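Local coordinates for protein membrane-bound protease PH1510 (Pyrococcus horikoshii, PDB 6M4B) that cleaves proteins preferentially near hydrophobic or aromatic residues and can degrade the stomatin homologue PH1511 in vitro, with this chain carrying the N-terminal serine-protease domain, at residues Leu90-Ile95 with Ser140-Thr145; Ile95-Gly100 with Gly166-Val171. The protein carries 1 engineered substitution. All blocks are in the same frame, centred on the assembly; numbering follows the deposited sequence.

In the fold
Both interactions are buried and both use strand 94-97 of the parallel sheet, sharing Ile-95. Interaction 1 (90-95 with 140-145) lies where the chain runs from helix 84-90 into that strand, and its chemistry is that of one arginine guanidinium gripping the carbonyl of Ser-92. Interaction 2 (95-100 with 166-171) continues along the strand to its neighbour 170-171 and relies on parallel backbone pairing and apolar packing. A carboxylate joins the two: Glu-169 OE2 accepts the backbone N-H of Ile-95 in interaction 2 and forms a salt bridge with Arg-142 NH2 of interaction 1. The backbones of Asn-143 and Gly-166 also meet, through a probable hydrogen bond.

Interaction 1. Residues Leu90-Ile95 with Ser140-Thr145; sequences LGSHLI and SGRNAT
The backbones of Leu-90 and Ser-140, the nearest pair, keep their CA atoms 7.4 Å apart, and Arg-142 spans the gap with its side chain. Its chain is extended from CG to NE, which carries NE across toward the loop 91-93; the guanidinium then grips end-on. NH1 and NH2 both donate to one acceptor, Ser-92 O, which lies in the guanidinium plane. The Arg-142 NH1 bond is the shorter, 2.8 Å to Ser-92 O with an N-H...O angle of 155°, whereas Arg-142 NH2 reaches the same oxygen at 3.1 Å from above its carbonyl plane. Leu-90 O also lies in the guanidinium plane, 2.9 Å from Arg-142 NH1. Ile-95 CD1 covers one face, 3.5 Å from Arg-142 NE and over the centre of the group, while Leu-90 CD2 rests on the aliphatic part, 3.9 Å from Arg-142 CD. Gly-141, with positive phi, is the C-prime residue of a Schellman motif that ends helix 123-139, and Asn-143 caps the next helix, its OD1 accepting from Ile-146 N. Arg-142 thus leaves the short link between two helices and reaches the start of strand 94-97 in this ClpP/crotonase-type domain. NH2 also forms a salt bridge with Glu-169, so the buried charge has a counter-ion. An alanine in place of Arg-142 would probably leave Ser-92 O without these two donors and Glu-169 without this salt bridge, and open a gap beside Ile-95 CD1. Ser-140 OG turns back to the end of helix 123-139, bonding to Leu-136 O, and Leu-90 also packs on Ile-133 and Leu-136.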
loop_
_atom_site.group_PDB
_atom_site.type_symbol
_atom_site.label_atom_id
_atom_site.label_comp_id
_atom_site.label_asym_id
_atom_site.label_seq_id
_atom_site.Cartn_x
_atom_site.Cartn_y
_atom_site.Cartn_z
ATOM N N LEU A 90 -2.274 10.644 -6.489
ATOM C CA LEU A 90 -2.348 10.740 -5.023
ATOM C C LEU A 90 -1.266 10.008 -4.272
ATOM O O LEU A 90 -0.928 10.384 -3.139
ATOM C CB LEU A 90 -3.716 10.342 -4.496
ATOM C CG LEU A 90 -4.848 11.210 -4.976
ATOM C CD1 LEU A 90 -6.167 10.550 -4.635
ATOM C CD2 LEU A 90 -4.758 12.587 -4.325
ATOM N N GLY A 91 -0.678 8.993 -4.886
ATOM C CA GLY A 91 0.408 8.243 -4.274
ATOM C C GLY A 91 1.783 8.843 -4.429
ATOM O O GLY A 91 2.763 8.290 -3.926
ATOM N N SER A 92 1.868 10.003 -5.048
ATOM C CA SER A 92 3.141 10.550 -5.488
ATOM C C SER A 92 3.569 11.712 -4.613
ATOM O O SER A 92 2.789 12.266 -3.822
ATOM C CB SER A 92 3.037 10.997 -6.959
ATOM O OG SER A 92 2.476 12.307 -7.064
ATOM N N HIS A 93 4.837 12.076 -4.768
ATOM C CA HIS A 93 5.472 13.094 -3.946
ATOM C C HIS A 93 4.955 14.495 -4.182
ATOM O O HIS A 93 5.042 15.333 -3.304
ATOM C CB HIS A 93 6.979 13.030 -4.162
ATOM C CG HIS A 93 7.578 11.744 -3.726
ATOM N ND1 HIS A 93 7.666 10.650 -4.552
ATOM C CD2 HIS A 93 8.113 11.363 -2.536
ATOM C CE1 HIS A 93 8.226 9.644 -3.895
ATOM N NE2 HIS A 93 8.495 10.053 -2.668
ATOM N N LEU A 94 4.484 14.753 -5.404
ATOM C CA LEU A 94 3.990 16.047 -5.797
ATOM C C LEU A 94 3.118 15.879 -7.043
ATOM O O LEU A 94 3.453 15.082 -7.910
ATOM C CB LEU A 94 5.154 16.991 -6.123
ATOM C CG LEU A 94 4.836 18.492 -6.025
ATOM C CD1 LEU A 94 4.826 18.857 -4.574
ATOM C CD2 LEU A 94 5.868 19.383 -6.719
ATOM N N ILE A 95 2.008 16.607 -7.120
ATOM C CA ILE A 95 1.154 16.531 -8.272
ATOM C C ILE A 95 1.106 17.903 -8.875
ATOM O O ILE A 95 0.835 18.876 -8.173
ATOM C CB ILE A 95 -0.300 16.091 -7.931
ATOM C CG1 ILE A 95 -0.328 14.745 -7.182
ATOM C CG2 ILE A 95 -1.100 15.948 -9.206
ATOM C CD1 ILE A 95 -1.635 14.520 -6.428
ATOM N N SER A 140 -0.365 11.756 2.204
ATOM C CA SER A 140 0.254 12.884 1.546
ATOM C C SER A 140 -0.291 14.251 1.964
ATOM O O SER A 140 0.009 15.246 1.310
ATOM C CB SER A 140 0.086 12.701 0.043
ATOM O OG SER A 140 -1.270 12.646 -0.337
ATOM N N GLY A 141 -1.097 14.324 3.038
ATOM C CA GLY A 141 -1.641 15.614 3.472
ATOM C C GLY A 141 -2.628 16.217 2.483
ATOM O O GLY A 141 -2.932 17.356 2.568
ATOM N N ARG A 142 -3.185 15.431 1.579
ATOM C CA ARG A 142 -4.103 15.917 0.602
ATOM C C ARG A 142 -5.552 15.667 1.057
ATOM O O ARG A 142 -5.805 14.934 1.982
ATOM C CB ARG A 142 -3.807 15.235 -0.753
ATOM C CG ARG A 142 -2.466 15.680 -1.363
ATOM C CD ARG A 142 -2.112 14.839 -2.570
ATOM N NE ARG A 142 -0.821 15.222 -3.072
ATOM C CZ ARG A 142 0.212 14.424 -3.344
ATOM N NH1 ARG A 142 0.181 13.111 -3.165
ATOM N NH2 ARG A 142 1.313 14.974 -3.830
ATOM N N ASN A 143 -6.505 16.267 0.379
ATOM C CA ASN A 143 -7.907 16.237 0.842
ATOM C C ASN A 143 -8.606 14.828 0.679
ATOM O O ASN A 143 -8.908 14.403 -0.398
ATOM C CB ASN A 143 -8.665 17.344 0.095
ATOM C CG ASN A 143 -10.034 17.592 0.672
ATOM O OD1 ASN A 143 -10.689 16.652 1.100
ATOM N ND2 ASN A 143 -10.533 18.816 0.539
ATOM N N ALA A 144 -8.769 14.124 1.774
ATOM C CA ALA A 144 -9.339 12.773 1.770
ATOM C C ALA A 144 -10.872 12.745 1.565
ATOM O O ALA A 144 -11.383 11.794 0.995
ATOM C CB ALA A 144 -8.988 12.079 3.077
ATOM N N THR A 145 -11.574 13.819 1.946
ATOM C CA THR A 145 -12.983 13.974 1.651
ATOM C C THR A 145 -13.197 14.037 0.144
ATOM O O THR A 145 -14.000 13.266 -0.414
ATOM C CB THR A 145 -13.516 15.250 2.313
ATOM O OG1 THR A 145 -13.389 15.122 3.716
ATOM C CG2 THR A 145 -14.975 15.540 1.959
#

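Interaction 2. Residues Ile95-Gly100 with Gly166-Val171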
loop_
_atom_site.group_PDB
_atom_site.type_symbol
_atom_site.label_atom_id
_atom_site.label_comp_id
_atom_site.label_asym_id
_atom_site.label_seq_id
_atom_site.Cartn_x
_atom_site.Cartn_y
_atom_site.Cartn_z
ATOM N N ILE A 95 2.008 16.607 -7.120
ATOM C CA ILE A 95 1.154 16.531 -8.272
ATOM C C ILE A 95 1.106 17.903 -8.875
ATOM O O ILE A 95 0.835 18.876 -8.173
ATOM C CB ILE A 95 -0.300 16.091 -7.931
ATOM C CG1 ILE A 95 -0.328 14.745 -7.182
ATOM C CG2 ILE A 95 -1.100 15.948 -9.206
ATOM C CD1 ILE A 95 -1.635 14.520 -6.428
ATOM N N ALA A 96 1.288 17.941 -10.177
ATOM C CA ALA A 96 1.088 19.139 -10.974
ATOM C C ALA A 96 0.092 18.840 -12.093
ATOM O O ALA A 96 0.092 17.732 -12.663
ATOM C CB ALA A 96 2.410 19.581 -11.566
ATOM N N MET A 97 -0.726 19.827 -12.401
ATOM C CA MET A 97 -1.654 19.743 -13.554
ATOM C C MET A 97 -1.521 20.934 -14.548
ATOM O O MET A 97 -1.399 22.065 -14.145
ATOM C CB MET A 97 -3.099 19.628 -13.064
ATOM C CG MET A 97 -3.410 18.322 -12.304
ATOM S SD MET A 97 -5.107 18.307 -11.726
ATOM C CE MET A 97 -5.955 17.926 -13.252
ATOM N N ALA A 98 -1.449 20.623 -15.828
ATOM C CA ALA A 98 -1.509 21.655 -16.884
ATOM C C ALA A 98 -2.930 22.201 -16.987
ATOM O O ALA A 98 -3.872 21.472 -16.675
ATOM C CB ALA A 98 -1.113 21.063 -18.217
ATOM N N PRO A 99 -3.096 23.489 -17.364
ATOM C CA PRO A 99 -4.483 23.974 -17.548
ATOM C C PRO A 99 -5.147 23.173 -18.653
ATOM O O PRO A 99 -4.436 22.636 -19.529
ATOM C CB PRO A 99 -4.308 25.444 -17.924
ATOM C CG PRO A 99 -2.969 25.832 -17.343
ATOM C CD PRO A 99 -2.117 24.584 -17.504
ATOM N N GLY A 100 -6.462 22.974 -18.510
ATOM C CA GLY A 100 -7.254 22.126 -19.411
ATOM C C GLY A 100 -7.170 20.628 -19.181
ATOM O O GLY A 100 -7.475 19.832 -20.079
ATOM N N GLY A 166 -7.095 21.404 -2.265
ATOM C CA GLY A 166 -5.998 20.741 -1.547
ATOM C C GLY A 166 -5.738 19.298 -1.987
ATOM O O GLY A 166 -5.326 18.460 -1.165
ATOM N N VAL A 167 -6.002 19.012 -3.266
ATOM C CA VAL A 167 -5.737 17.727 -3.905
ATOM C C VAL A 167 -4.398 17.682 -4.653
ATOM O O VAL A 167 -3.760 16.641 -4.707
ATOM C CB VAL A 167 -6.823 17.432 -4.948
ATOM C CG1 VAL A 167 -6.583 16.137 -5.676
ATOM C CG2 VAL A 167 -8.155 17.403 -4.248
ATOM N N ILE A 168 -4.006 18.790 -5.269
ATOM C CA ILE A 168 -2.717 18.874 -5.977
ATOM C C ILE A 168 -1.927 20.068 -5.431
ATOM O O ILE A 168 -2.442 20.871 -4.670
ATOM C CB ILE A 168 -2.914 19.033 -7.492
ATOM C CG1 ILE A 168 -3.575 20.377 -7.828
ATOM C CG2 ILE A 168 -3.767 17.896 -8.044
ATOM C CD1 ILE A 168 -3.637 20.671 -9.305
ATOM N N GLU A 169 -0.680 20.175 -5.848
ATOM C CA GLU A 169 0.209 21.197 -5.341
ATOM C C GLU A 169 0.523 22.297 -6.382
ATOM O O GLU A 169 0.753 23.410 -5.988
ATOM C CB GLU A 169 1.499 20.587 -4.767
ATOM C CG GLU A 169 1.315 19.730 -3.519
ATOM C CD GLU A 169 0.719 18.362 -3.844
ATOM O OE1 GLU A 169 -0.354 18.016 -3.292
ATOM O OE2 GLU A 169 1.323 17.637 -4.654
ATOM N N VAL A 170 0.472 21.991 -7.669
ATOM C CA VAL A 170 0.929 22.909 -8.674
ATOM C C VAL A 170 0.047 22.874 -9.907
ATOM O O VAL A 170 -0.275 21.820 -10.440
ATOM C CB VAL A 170 2.412 22.567 -9.082
ATOM C CG1 VAL A 170 2.881 23.427 -10.230
ATOM C CG2 VAL A 170 3.374 22.698 -7.869
ATOM N N VAL A 171 -0.346 24.056 -10.357
ATOM C CA VAL A 171 -0.829 24.235 -11.758
ATOM C C VAL A 171 0.290 24.864 -12.614
ATOM O O VAL A 171 0.775 25.971 -12.287
ATOM C CB VAL A 171 -2.060 25.160 -11.806
ATOM C CG1 VAL A 171 -2.586 25.262 -13.241
ATOM C CG2 VAL A 171 -3.118 24.637 -10.855
#
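This is a parallel beta pairing at the margin of the main sheet, where the short strand 170-171 lies beside strand 94-97 as the outermost strand on that side within the chain. Ala-96 pairs with Val-170 and Met-97 with Val-171. Met-97 N donates to Val-170 O at 2.8 Å, nearly along the C=O axis. Two residues earlier, Ile-95 O accepts two backbone donors, Glu-169 N at 3.1 Å and Val-170 N at 3.2 Å. Glu-169 also uses its side chain: the bend at chi2 (75°) turns CD back, and Glu-169 OE2 takes the N-H of Ile-95 N at 2.8 Å with an angle of 156°. Both backbone polar atoms of Ile-95 are therefore bound by this one segment. OE2, already paired with Arg-142, is probably kept ionised.

The apolar groups lie to both sides of the paired strands. On the face of Ala-96 and Val-170, Ala-96 CB meets Val-170 CB at 3.9 Å. On the face of Met-97 and Val-171, Ile-168, from the loop before strand 170-171, crosses Ile-95 and Met-97 at about a right angle to each: Ile-168 CG2 touches Ile-95 CG2 at 3.5 Å, and Ile-168 CD1 lies 3.7 Å from Met-97 SD. Farther along, Pro-99 CG brushes Val-171 CG1 at 4.2 Å.

Helix 159-164 covers Met-97, Ile-168 and Val-171 through Pro-159 and Ala-162, helix 175-182 packs on Ala-96 and Val-170, and strand 70-74 continues the sheet through backbone bonds of Ala-96 with Ile-72 and Val-74.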